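Local coordinates for glycerol kinase, putative (Plasmodium falciparum, PDB 2W40), which probably catalyses the ATP-dependent phosphorylation of glycerol to sn-glycerol 3-phosphate, as an FGGY-family sugar kinase of the Hsp70/actin superfamily, at residues Cys266-Gly271 and Gly416-Lys421; Gly309-Ala314 and Asn393-Ser398. All coordinates share one frame; numbering follows the deposited sequence.

Contact 1 of 2, residues Cys266-Gly271 and Gly416-Lys421; sequences CTYGTG and GMTKNK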
loop_
_atom_site.group_PDB
_atom_site.type_symbol
_atom_site.label_atom_id
_atom_site.label_comp_id
_atom_site.label_asym_id
_atom_site.label_seq_id
_atom_site.Cartn_x
_atom_site.Cartn_y
_atom_site.Cartn_z
ATOM N N CYS C 266 14.477 21.491 13.084
ATOM C CA CYS C 266 13.575 20.666 12.299
ATOM C C CYS C 266 12.327 20.375 13.112
ATOM O O CYS C 266 12.420 19.883 14.232
ATOM C CB CYS C 266 14.277 19.413 11.870
ATOM S SG CYS C 266 13.271 18.423 10.770
ATOM N N THR C 267 11.151 20.751 12.578
ATOM C CA THR C 267 9.886 20.495 13.168
ATOM C C THR C 267 9.198 19.345 12.463
ATOM O O THR C 267 9.101 19.353 11.230
ATOM C CB THR C 267 8.967 21.782 13.116
ATOM O OG1 THR C 267 9.602 22.920 13.799
ATOM C CG2 THR C 267 7.620 21.512 13.737
ATOM N N TYR C 268 8.692 18.400 13.266
ATOM C CA TYR C 268 7.961 17.267 12.823
ATOM C C TYR C 268 6.493 17.505 13.197
ATOM O O TYR C 268 6.101 17.551 14.380
ATOM C CB TYR C 268 8.443 15.959 13.507
ATOM C CG TYR C 268 9.875 15.583 13.161
ATOM C CD1 TYR C 268 10.158 14.572 12.296
ATOM C CD2 TYR C 268 10.946 16.136 13.811
ATOM C CE1 TYR C 268 11.424 14.198 12.006
ATOM C CE2 TYR C 268 12.292 15.751 13.465
ATOM C CZ TYR C 268 12.510 14.779 12.619
ATOM O OH TYR C 268 13.850 14.404 12.386
ATOM N N GLY C 269 5.671 17.606 12.184
ATOM C CA GLY C 269 4.262 17.869 12.321
ATOM C C GLY C 269 3.484 17.224 11.157
ATOM O O GLY C 269 3.853 16.173 10.675
ATOM N N THR C 270 2.416 17.894 10.707
ATOM C CA THR C 270 1.751 17.472 9.456
ATOM C C THR C 270 2.740 17.269 8.317
ATOM O O THR C 270 2.661 16.242 7.593
ATOM C CB THR C 270 0.697 18.530 9.095
ATOM O OG1 THR C 270 -0.277 18.684 10.157
ATOM C CG2 THR C 270 -0.042 18.222 7.858
ATOM N N GLY C 271 3.638 18.205 8.133
ATOM C CA GLY C 271 4.868 18.008 7.330
ATOM C C GLY C 271 6.089 18.064 8.225
ATOM O O GLY C 271 5.978 18.235 9.426
ATOM N N GLY C 416 5.487 16.366 18.043
ATOM C CA GLY C 416 5.053 15.116 18.607
ATOM C C GLY C 416 5.872 13.875 18.386
ATOM O O GLY C 416 6.134 13.117 19.310
ATOM N N MET C 417 6.305 13.672 17.144
ATOM C CA MET C 417 7.038 12.533 16.797
ATOM C C MET C 417 8.419 12.445 17.443
ATOM O O MET C 417 8.993 11.390 17.499
ATOM C CB MET C 417 7.233 12.587 15.264
ATOM C CG MET C 417 6.008 12.260 14.411
ATOM S SD MET C 417 6.460 12.194 12.614
ATOM C CE MET C 417 4.773 11.841 12.018
ATOM N N THR C 418 8.918 13.574 17.994
ATOM C CA THR C 418 10.244 13.583 18.606
ATOM C C THR C 418 10.244 12.854 19.954
ATOM O O THR C 418 11.303 12.586 20.530
ATOM C CB THR C 418 10.779 15.057 18.731
ATOM O OG1 THR C 418 10.003 15.692 19.742
ATOM C CG2 THR C 418 10.720 15.838 17.399
ATOM N N LYS C 419 9.067 12.502 20.453
ATOM C CA LYS C 419 8.988 11.624 21.659
ATOM C C LYS C 419 9.154 10.113 21.404
ATOM O O LYS C 419 9.292 9.339 22.350
ATOM C CB LYS C 419 7.647 11.904 22.352
ATOM C CG LYS C 419 7.490 13.397 22.682
ATOM C CD LYS C 419 8.719 13.947 23.442
ATOM C CE LYS C 419 8.874 15.481 23.379
ATOM N NZ LYS C 419 9.912 15.924 22.470
ATOM N N ASN C 420 9.118 9.715 20.107
ATOM C CA ASN C 420 9.190 8.342 19.633
ATOM C C ASN C 420 10.674 8.114 19.492
ATOM O O ASN C 420 11.319 8.510 18.503
ATOM C CB ASN C 420 8.383 8.264 18.338
ATOM C CG ASN C 420 8.445 6.948 17.645
ATOM O OD1 ASN C 420 9.344 6.120 17.870
ATOM N ND2 ASN C 420 7.434 6.748 16.728
ATOM N N LYS C 421 11.250 7.456 20.503
ATOM C CA LYS C 421 12.708 7.198 20.527
ATOM C C LYS C 421 13.221 6.367 19.354
ATOM O O LYS C 421 14.241 6.735 18.799
ATOM C CB LYS C 421 13.184 6.535 21.843
ATOM C CG LYS C 421 13.111 7.480 23.054
ATOM C CD LYS C 421 12.987 6.654 24.347
ATOM C CE LYS C 421 13.538 7.354 25.580
ATOM N NZ LYS C 421 14.436 6.401 26.389
HETATM O O HOH W 1 4.942 15.251 15.264
HETATM O O HOH W 2 3.850 18.125 16.652
#
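On the ADP-site side of the C-terminal actin-like domain, strand 264-268 runs out beside the short 3-10 turn that follows its parallel neighbour, strand 411-414, and Tyr268 meets Met417 and Thr418 there. Tyr268 carries the apolar part. Its CB packs on Met417 CB at 4.0 Å, and its ring carbon CD2 meets the methyl CG2 of Thr418 at 3.6 Å. Thr418 holds OG1 between its backbone N and carbonyl carbon (chi1 71°), which leaves CG2 for the ring while OG1 bonds to Gly415 O and takes a bond from Lys419 NZ, 2.7 Å from OG1. The far end of the tyrosine is held separately, by a hydrogen bond between its hydroxyl and Asn427.

The backbones meet through water. One water donates to Tyr268 O at 2.7 Å and accepts from Met417 N at 2.8 Å. A second bridges the same carbonyl, 3.2 Å from Tyr268 O, to Gly416 N at 2.8 Å. Two waters thus share one carbonyl oxygen where the strand ends, and they link it to the first two amides of the turn. The joint is therefore apolar at the tyrosine side chain and water-bridged at the backbone, and its two segments include Thr270 and Gly416, which bind ADP in another crystal structure of this protein.

Contact 2 of 2, residues Gly309-Ala314 and Asn393-Ser398; sequences GSIGTA and NEIVDS. With EDO (1,2-ethanediol), chain B.
Gly309 lies against Ile395 at the start of the buried segment 309-314, near the end of strand 304-311. Its CA is 3.8 Å from Ile395 CG2, and its carbonyl carbon is 3.6 Å from Ile395 CD1. With no side chain at Gly309, the branched isoleucine settles directly on the strand backbone. Ser310 turns its side chain to the other side of the strand, where OG bonds to Glu308, but its backbone N still lies 3.9 Å from Ile395 CD1.

Ile311 supplies the side-chain half of the contact. Its CG1 lies 3.4 Å from Ile395 CD1, tighter than normal carbon packing, and its CD1 is 3.7 Å from that same methyl. The torsion chi1 of -64° sets CG1 beside the backbone N, and the extended chi2 carries CD1 on toward the helix. One methyl, Ile395 CD1, is therefore wedged between the strand backbone and the Ile311 side chain. Beyond this point the segment leaves the helix, and Ala314 stands at the N-cap position of helix 315-323.

A 1,2-ethanediol, probably from the crystallisation liquor, is modelled beside the helix. Its O2 donates to Ser398 OG at 2.7 Å, but its placement is less certain, and a bond to Asp397 is doubtful.

The axes of strand residues 309-311 and helix residues 393-398 run nearly antiparallel, at 168°, and come within 8.8 Å, so this is strand-on-helix packing in the C-terminal domain. Helix 377-403 lies against the sheet here. Within that sheet strand 272-279 pairs with the segment, through backbone hydrogen bonds between Gly309 and Leu274 and between Ile311 and Val272, and Val396 of the helix packs on Leu274.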
loop_
_atom_site.group_PDB
_atom_site.type_symbol
_atom_site.label_atom_id
_atom_site.label_comp_id
_atom_site.label_asym_id
_atom_site.label_seq_id
_atom_site.Cartn_x
_atom_site.Cartn_y
_atom_site.Cartn_z
ATOM N N GLY C 309 14.096 23.396 3.949
ATOM C CA GLY C 309 13.755 22.114 3.365
ATOM C C GLY C 309 12.431 21.672 3.866
ATOM O O GLY C 309 12.228 21.523 5.054
ATOM N N SER C 310 11.488 21.519 2.925
ATOM C CA SER C 310 10.089 21.208 3.235
ATOM C C SER C 310 9.723 19.802 2.777
ATOM O O SER C 310 10.062 19.427 1.690
ATOM C CB SER C 310 9.164 22.223 2.516
ATOM O OG SER C 310 9.619 23.599 2.568
ATOM N N ILE C 311 9.028 19.052 3.636
ATOM C CA ILE C 311 8.554 17.686 3.370
ATOM C C ILE C 311 7.033 17.679 3.610
ATOM O O ILE C 311 6.560 18.025 4.739
ATOM C CB ILE C 311 9.191 16.621 4.295
ATOM C CG1 ILE C 311 10.711 16.549 4.022
ATOM C CG2 ILE C 311 8.513 15.277 4.175
ATOM C CD1 ILE C 311 11.468 15.674 4.982
ATOM N N GLY C 312 6.287 17.240 2.606
ATOM C CA GLY C 312 4.866 17.371 2.717
ATOM C C GLY C 312 4.180 16.217 3.434
ATOM O O GLY C 312 3.195 16.403 4.134
ATOM N N THR C 313 4.681 14.987 3.227
ATOM C CA THR C 313 4.036 13.819 3.862
ATOM C C THR C 313 4.792 13.432 5.123
ATOM O O THR C 313 5.917 12.926 5.000
ATOM C CB THR C 313 3.944 12.596 2.929
ATOM O OG1 THR C 313 3.208 12.968 1.764
ATOM C CG2 THR C 313 3.256 11.403 3.690
ATOM N N ALA C 314 4.202 13.669 6.311
ATOM C CA ALA C 314 4.769 13.244 7.623
ATOM C C ALA C 314 3.581 12.859 8.481
ATOM O O ALA C 314 3.001 11.783 8.224
ATOM C CB ALA C 314 5.629 14.379 8.251
ATOM N N ASN C 393 17.186 13.300 5.167
ATOM C CA ASN C 393 18.592 13.121 4.828
ATOM C C ASN C 393 18.972 13.820 3.529
ATOM O O ASN C 393 20.013 14.466 3.419
ATOM C CB ASN C 393 18.881 11.648 4.713
ATOM C CG ASN C 393 20.331 11.388 4.390
ATOM O OD1 ASN C 393 21.237 11.958 5.022
ATOM N ND2 ASN C 393 20.579 10.436 3.443
ATOM N N GLU C 394 18.066 13.708 2.555
ATOM C CA GLU C 394 18.279 14.449 1.304
ATOM C C GLU C 394 18.364 15.997 1.479
ATOM O O GLU C 394 19.213 16.688 0.889
ATOM C CB GLU C 394 17.228 14.088 0.232
ATOM C CG GLU C 394 17.273 12.638 -0.113
ATOM C CD GLU C 394 16.467 12.258 -1.364
ATOM O OE1 GLU C 394 15.901 13.143 -2.064
ATOM O OE2 GLU C 394 16.419 11.006 -1.667
ATOM N N ILE C 395 17.483 16.519 2.285
ATOM C CA ILE C 395 17.476 17.894 2.720
ATOM C C ILE C 395 18.778 18.267 3.402
ATOM O O ILE C 395 19.359 19.320 3.082
ATOM C CB ILE C 395 16.228 18.234 3.574
ATOM C CG1 ILE C 395 14.978 18.285 2.662
ATOM C CG2 ILE C 395 16.359 19.569 4.323
ATOM C CD1 ILE C 395 13.618 18.293 3.413
ATOM N N VAL C 396 19.247 17.428 4.328
ATOM C CA VAL C 396 20.494 17.739 5.065
ATOM C C VAL C 396 21.681 17.781 4.102
ATOM O O VAL C 396 22.580 18.628 4.174
ATOM C CB VAL C 396 20.725 16.783 6.211
ATOM C CG1 VAL C 396 22.213 16.999 6.806
ATOM C CG2 VAL C 396 19.553 16.992 7.258
ATOM N N ASP C 397 21.667 16.869 3.131
ATOM C CA ASP C 397 22.724 16.870 2.141
ATOM C C ASP C 397 22.716 18.173 1.317
ATOM O O ASP C 397 23.802 18.747 1.027
ATOM C CB ASP C 397 22.644 15.645 1.243
ATOM C CG ASP C 397 23.085 14.349 1.938
ATOM O OD1 ASP C 397 23.817 14.381 2.974
ATOM O OD2 ASP C 397 22.661 13.289 1.447
ATOM N N SER C 398 21.525 18.662 0.924
ATOM C CA SER C 398 21.467 19.906 0.216
ATOM C C SER C 398 21.998 21.067 1.110
ATOM O O SER C 398 22.671 21.963 0.645
ATOM C CB SER C 398 20.007 20.168 -0.258
ATOM O OG SER C 398 19.619 19.253 -1.247
HETATM C C1 EDO B . 20.465 14.184 -1.908
HETATM O O1 EDO B . 21.274 13.398 -0.942
HETATM C C2 EDO B . 19.995 15.604 -1.513
HETATM O O2 EDO B . 20.499 16.833 -2.116
#

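Both contacts belong to the C-terminal FGGY domain, their centres about 13 Å apart, and both reach its seven-stranded mixed sheet. Along the chain the order is 266-271, 309-314, 393-398, 416-421, so contact 1 brackets contact 2. Strand 272-279 lies between strands 264-268 and 304-311 in the sheet, and helix 377-403 serves both: Leu392 packs on Tyr268 and Ile388 on Met417, while Ile395 sits farther along. The two touch where Ala314 CB meets Gly269 O at 3.5 Å and Met417 CE nears Ala314 C. This junction lies beside Gly315 and close to Thr270 and Gly416, residues that bind ADP in another structure of this protein.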